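Local structure of intracellular growth locus, subunit C (Francisella tularensis subsp. tularensis, 2QWU) at residues A[38-52]-A[64-76]. The protein is a pathogenicity-island protein probably needed for growth inside host cells, most likely as part of a type VI-like secretion system. The protein carries 2 engineered substitutions. Residues are numbered along the deposited sequence; the frame is centred on the assembly and turned at random.
Sequences IDSLTIAGEKLDKNI and ADSATAAASVIRM. Engineered in segment 64-76: M76 (natural residue Leu).
The aliphatic chain of K50 lies over one face of the T68–A69 peptide group: K50 CG sits 3.8 Å from A69 N and K50 CE 3.5 Å from T68 O. With CG anti to the backbone N (chi1 -174°) and the chain extended beyond it, K50 runs alongside this plane. At the edge of the same peptide, A69 N donates to I52 O from within the I52 carbonyl plane. I52 O also takes T68 N at 2.8 Å, tilted 29° from that plane, so two N-H groups grip one oxygen. I52 N returns a bond to A69 O. On the other arm, A70 N bonds I38 O, and I38 N meets A71 O at 2.9 Å in a nearly straight bond (173° at the hydrogen).

Within residues 38-52, strands 41-43 and 46-47 form a beta hairpin closed by a type I' turn from I43 to E46; beyond it the two arms diverge, with residues 68-71 between them. The pairing with these residues is antiparallel and repeatedly interrupted by classic beta bulges: T68 and A69 both face I52, N51 and I52 both face A69, and A70 and A71 both face I38. From A71 the chain runs on as strand 71-79 of the large antiparallel sheet.

A70 fills the mouth of the hairpin. Its CB is 3.6 Å from S40 CA and also approaches D49 O, with the CB atoms of L41 and L48 a little farther off. A71 CB packs against L41 CD2 at 3.7 Å and I38 CG1, while V93 of strand 86-96 also touches A71. A water within hydrogen-bonding distance of both N51 OD1 (2.8 Å) and A70 O (2.7 Å) can link the N51 carboxamide to A70; at the other end of that carboxamide, N51 ND2 bonds L94 O.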
loop_
_atom_site.group_PDB
_atom_site.type_symbol
_atom_site.label_atom_id
_atom_site.label_comp_id
_atom_site.label_asym_id
_atom_site.label_seq_id
_atom_site.Cartn_x
_atom_site.Cartn_y
_atom_site.Cartn_z
ATOM N N ILE A 38 1.155 -5.102 3.988
ATOM C CA ILE A 38 1.539 -6.195 3.097
ATOM C C ILE A 38 2.685 -7.020 3.669
ATOM O O ILE A 38 3.584 -6.496 4.316
ATOM C CB ILE A 38 1.905 -5.644 1.708
ATOM C CG1 ILE A 38 2.951 -4.511 1.846
ATOM C CG2 ILE A 38 0.632 -5.140 0.986
ATOM C CD1 ILE A 38 3.456 -3.954 0.491
ATOM N N ASP A 39 2.690 -8.326 3.387
ATOM C CA ASP A 39 3.692 -9.198 4.013
ATOM C C ASP A 39 5.049 -9.233 3.335
ATOM O O ASP A 39 6.008 -9.836 3.878
ATOM C CB ASP A 39 3.117 -10.631 4.233
ATOM C CG ASP A 39 2.878 -11.378 2.949
ATOM O OD1 ASP A 39 3.182 -10.835 1.869
ATOM O OD2 ASP A 39 2.386 -12.565 3.015
ATOM N N SER A 40 5.161 -8.554 2.203
ATOM C CA SER A 40 6.438 -8.426 1.526
ATOM C C SER A 40 6.397 -7.200 0.631
ATOM O O SER A 40 5.321 -6.744 0.260
ATOM C CB SER A 40 6.785 -9.676 0.719
ATOM O OG SER A 40 6.028 -9.735 -0.461
ATOM N N LEU A 41 7.566 -6.654 0.306
ATOM C CA LEU A 41 7.658 -5.509 -0.539
ATOM C C LEU A 41 9.054 -5.461 -1.168
ATOM O O LEU A 41 10.074 -5.528 -0.479
ATOM C CB LEU A 41 7.436 -4.192 0.268
ATOM C CG LEU A 41 7.720 -2.878 -0.503
ATOM C CD1 LEU A 41 6.736 -2.660 -1.614
ATOM C CD2 LEU A 41 7.718 -1.708 0.508
ATOM N N THR A 42 9.077 -5.360 -2.480
ATOM C CA THR A 42 10.320 -5.189 -3.199
ATOM C C THR A 42 10.268 -3.905 -3.987
ATOM O O THR A 42 9.297 -3.655 -4.679
ATOM C CB THR A 42 10.567 -6.350 -4.144
ATOM O OG1 THR A 42 10.532 -7.532 -3.359
ATOM C CG2 THR A 42 11.983 -6.216 -4.845
ATOM N N ILE A 43 11.322 -3.095 -3.867
ATOM C CA ILE A 43 11.401 -1.837 -4.608
ATOM C C ILE A 43 12.722 -1.764 -5.384
ATOM O O ILE A 43 13.799 -1.789 -4.774
ATOM C CB ILE A 43 11.340 -0.607 -3.654
ATOM C CG1 ILE A 43 9.978 -0.553 -2.952
ATOM C CG2 ILE A 43 11.503 0.702 -4.472
ATOM C CD1 ILE A 43 9.917 0.505 -1.860
ATOM N N ALA A 44 12.620 -1.656 -6.709
ATOM C CA ALA A 44 13.805 -1.565 -7.573
ATOM C C ALA A 44 14.742 -2.737 -7.223
ATOM O O ALA A 44 15.968 -2.600 -7.185
ATOM C CB ALA A 44 14.503 -0.212 -7.349
ATOM N N GLY A 45 14.138 -3.887 -6.953
ATOM C CA GLY A 45 14.895 -5.078 -6.622
ATOM C C GLY A 45 15.345 -5.212 -5.178
ATOM O O GLY A 45 15.908 -6.258 -4.794
ATOM N N GLU A 46 15.124 -4.192 -4.355
ATOM C CA GLU A 46 15.550 -4.296 -2.960
ATOM C C GLU A 46 14.384 -4.845 -2.168
ATOM O O GLU A 46 13.284 -4.297 -2.211
ATOM C CB GLU A 46 15.973 -2.929 -2.417
ATOM C CG GLU A 46 17.039 -2.244 -3.266
ATOM C CD GLU A 46 18.368 -3.001 -3.300
ATOM O OE1 GLU A 46 19.086 -2.873 -4.326
ATOM O OE2 GLU A 46 18.711 -3.697 -2.306
ATOM N N LYS A 47 14.622 -5.950 -1.479
ATOM C CA LYS A 47 13.606 -6.608 -0.644
ATOM C C LYS A 47 13.564 -5.984 0.755
ATOM O O LYS A 47 14.589 -5.910 1.446
ATOM C CB LYS A 47 13.935 -8.104 -0.525
ATOM C CG LYS A 47 13.636 -8.845 -1.784
ATOM C CD LYS A 47 14.154 -10.307 -1.821
ATOM C CE LYS A 47 14.204 -10.792 -3.290
ATOM N NZ LYS A 47 14.250 -12.299 -3.430
ATOM N N LEU A 48 12.397 -5.517 1.186
ATOM C CA LEU A 48 12.324 -4.944 2.527
ATOM C C LEU A 48 12.152 -6.099 3.522
ATOM O O LEU A 48 11.465 -7.066 3.225
ATOM C CB LEU A 48 11.129 -3.974 2.649
ATOM C CG LEU A 48 11.144 -2.514 2.140
ATOM C CD1 LEU A 48 11.987 -1.609 3.070
ATOM C CD2 LEU A 48 11.666 -2.455 0.708
ATOM N N ASP A 49 12.783 -5.997 4.692
ATOM C CA ASP A 49 12.636 -7.014 5.739
ATOM C C ASP A 49 11.215 -6.993 6.293
ATOM O O ASP A 49 10.585 -5.929 6.406
ATOM C CB ASP A 49 13.569 -6.741 6.931
ATOM C CG ASP A 49 15.048 -6.772 6.557
ATOM O OD1 ASP A 49 15.458 -7.521 5.624
ATOM O OD2 ASP A 49 15.804 -6.024 7.236
ATOM N N LYS A 50 10.694 -8.169 6.622
ATOM C CA LYS A 50 9.360 -8.288 7.214
ATOM C C LYS A 50 9.620 -8.116 8.723
ATOM O O LYS A 50 9.915 -9.067 9.423
ATOM C CB LYS A 50 8.819 -9.673 6.907
ATOM C CG LYS A 50 7.388 -9.891 7.328
ATOM C CD LYS A 50 7.142 -11.384 7.193
ATOM C CE LYS A 50 5.696 -11.655 7.130
ATOM N NZ LYS A 50 5.554 -13.143 7.102
ATOM N N ASN A 51 9.523 -6.884 9.219
ATOM C CA ASN A 51 9.881 -6.579 10.591
ATOM C C ASN A 51 8.873 -5.747 11.367
ATOM O O ASN A 51 9.173 -5.223 12.446
ATOM C CB ASN A 51 11.235 -5.843 10.583
ATOM C CG ASN A 51 11.175 -4.538 9.814
ATOM O OD1 ASN A 51 10.137 -4.203 9.276
ATOM N ND2 ASN A 51 12.292 -3.827 9.729
ATOM N N ILE A 52 7.664 -5.604 10.834
ATOM C CA ILE A 52 6.670 -4.845 11.544
ATOM C C ILE A 52 5.643 -5.797 12.085
ATOM O O ILE A 52 5.140 -6.653 11.324
ATOM C CB ILE A 52 5.955 -3.819 10.607
ATOM C CG1 ILE A 52 6.974 -2.806 10.074
ATOM C CG2 ILE A 52 4.779 -3.190 11.364
ATOM C CD1 ILE A 52 6.407 -1.948 8.907
ATOM N N ALA A 64 -0.005 -11.103 19.510
ATOM C CA ALA A 64 0.868 -10.731 18.390
ATOM C C ALA A 64 2.328 -10.772 18.847
ATOM O O ALA A 64 2.698 -10.124 19.824
ATOM C CB ALA A 64 0.529 -9.342 17.913
ATOM N N ASP A 65 3.161 -11.539 18.169
ATOM C CA ASP A 65 4.541 -11.563 18.579
ATOM C C ASP A 65 5.503 -11.477 17.397
ATOM O O ASP A 65 6.415 -10.640 17.387
ATOM C CB ASP A 65 4.784 -12.794 19.431
ATOM C CG ASP A 65 4.274 -14.064 18.782
ATOM O OD1 ASP A 65 3.332 -13.994 17.950
ATOM O OD2 ASP A 65 4.818 -15.146 19.122
ATOM N N SER A 66 5.291 -12.286 16.375
ATOM C CA SER A 66 6.209 -12.242 15.253
ATOM C C SER A 66 5.810 -11.179 14.239
ATOM O O SER A 66 4.663 -10.785 14.171
ATOM C CB SER A 66 6.279 -13.598 14.569
ATOM O OG SER A 66 5.066 -13.845 13.861
ATOM N N ALA A 67 6.790 -10.707 13.477
ATOM C CA ALA A 67 6.525 -9.698 12.447
ATOM C C ALA A 67 5.586 -10.270 11.411
ATOM O O ALA A 67 5.677 -11.439 11.001
ATOM C CB ALA A 67 7.803 -9.297 11.770
ATOM N N THR A 68 4.738 -9.410 10.880
ATOM C CA THR A 68 3.747 -9.851 9.912
ATOM C C THR A 68 3.763 -9.014 8.671
ATOM O O THR A 68 3.116 -9.353 7.670
ATOM C CB THR A 68 2.306 -9.739 10.506
ATOM O OG1 THR A 68 2.090 -8.408 10.987
ATOM C CG2 THR A 68 2.127 -10.695 11.685
ATOM N N ALA A 69 4.469 -7.886 8.720
ATOM C CA ALA A 69 4.450 -7.007 7.555
ATOM C C ALA A 69 5.807 -6.400 7.212
ATOM O O ALA A 69 6.589 -6.139 8.115
ATOM C CB ALA A 69 3.470 -5.842 7.821
ATOM N N ALA A 70 6.062 -6.252 5.913
ATOM C CA ALA A 70 7.258 -5.568 5.426
ATOM C C ALA A 70 6.909 -4.054 5.259
ATOM O O ALA A 70 7.805 -3.196 5.269
ATOM C CB ALA A 70 7.685 -6.167 4.061
ATOM N N ALA A 71 5.622 -3.742 5.084
ATOM C CA ALA A 71 5.222 -2.336 4.889
ATOM C C ALA A 71 3.765 -2.159 5.176
ATOM O O ALA A 71 2.991 -3.116 5.058
ATOM C CB ALA A 71 5.460 -1.899 3.438
ATOM N N SER A 72 3.380 -0.942 5.578
ATOM C CA SER A 72 1.978 -0.629 5.729
ATOM C C SER A 72 1.648 0.160 4.446
ATOM O O SER A 72 2.562 0.705 3.772
ATOM C CB SER A 72 1.733 0.295 6.923
ATOM O OG SER A 72 2.455 1.515 6.707
ATOM N N VAL A 73 0.375 0.135 4.062
ATOM C CA VAL A 73 -0.070 0.988 2.942
ATOM C C VAL A 73 -0.921 2.057 3.633
ATOM O O VAL A 73 -1.976 1.742 4.200
ATOM C CB VAL A 73 -0.917 0.232 1.918
ATOM C CG1 VAL A 73 -1.345 1.191 0.834
ATOM C CG2 VAL A 73 -0.090 -0.892 1.313
ATOM N N ILE A 74 -0.428 3.294 3.625
ATOM C CA ILE A 74 -1.073 4.432 4.311
ATOM C C ILE A 74 -2.046 5.191 3.414
ATOM O O ILE A 74 -3.085 5.673 3.891
ATOM C CB ILE A 74 0.023 5.411 4.846
ATOM C CG1 ILE A 74 0.862 4.698 5.916
ATOM C CG2 ILE A 74 -0.558 6.628 5.462
ATOM C CD1 ILE A 74 2.251 5.361 6.107
ATOM N N ARG A 75 -1.696 5.307 2.132
ATOM C CA ARG A 75 -2.576 5.971 1.185
ATOM C C ARG A 75 -2.367 5.392 -0.165
ATOM O O ARG A 75 -1.255 4.939 -0.517
ATOM C CB ARG A 75 -2.272 7.459 1.083
ATOM C CG ARG A 75 -2.058 8.086 2.380
ATOM C CD ARG A 75 -1.521 9.511 2.211
ATOM N NE ARG A 75 -2.449 10.393 1.514
ATOM C CZ ARG A 75 -2.982 11.499 2.055
ATOM N NH1 ARG A 75 -2.708 11.868 3.310
ATOM N NH2 ARG A 75 -3.757 12.270 1.312
HETATM N N MSE A 76 -3.454 5.373 -0.919
HETATM C CA MSE A 76 -3.337 4.918 -2.273
HETATM C C MSE A 76 -4.397 5.603 -3.086
HETATM O O MSE A 76 -5.506 5.794 -2.602
HETATM C CB MSE A 76 -3.523 3.413 -2.399
HETATM C CG MSE A 76 -3.081 2.947 -3.735
HETATM SE SE MSE A 76 -3.010 1.117 -3.752
HETATM C CE MSE A 76 -2.414 0.938 -5.446
HETATM O O HOH W 1 9.570 -2.437 7.187
#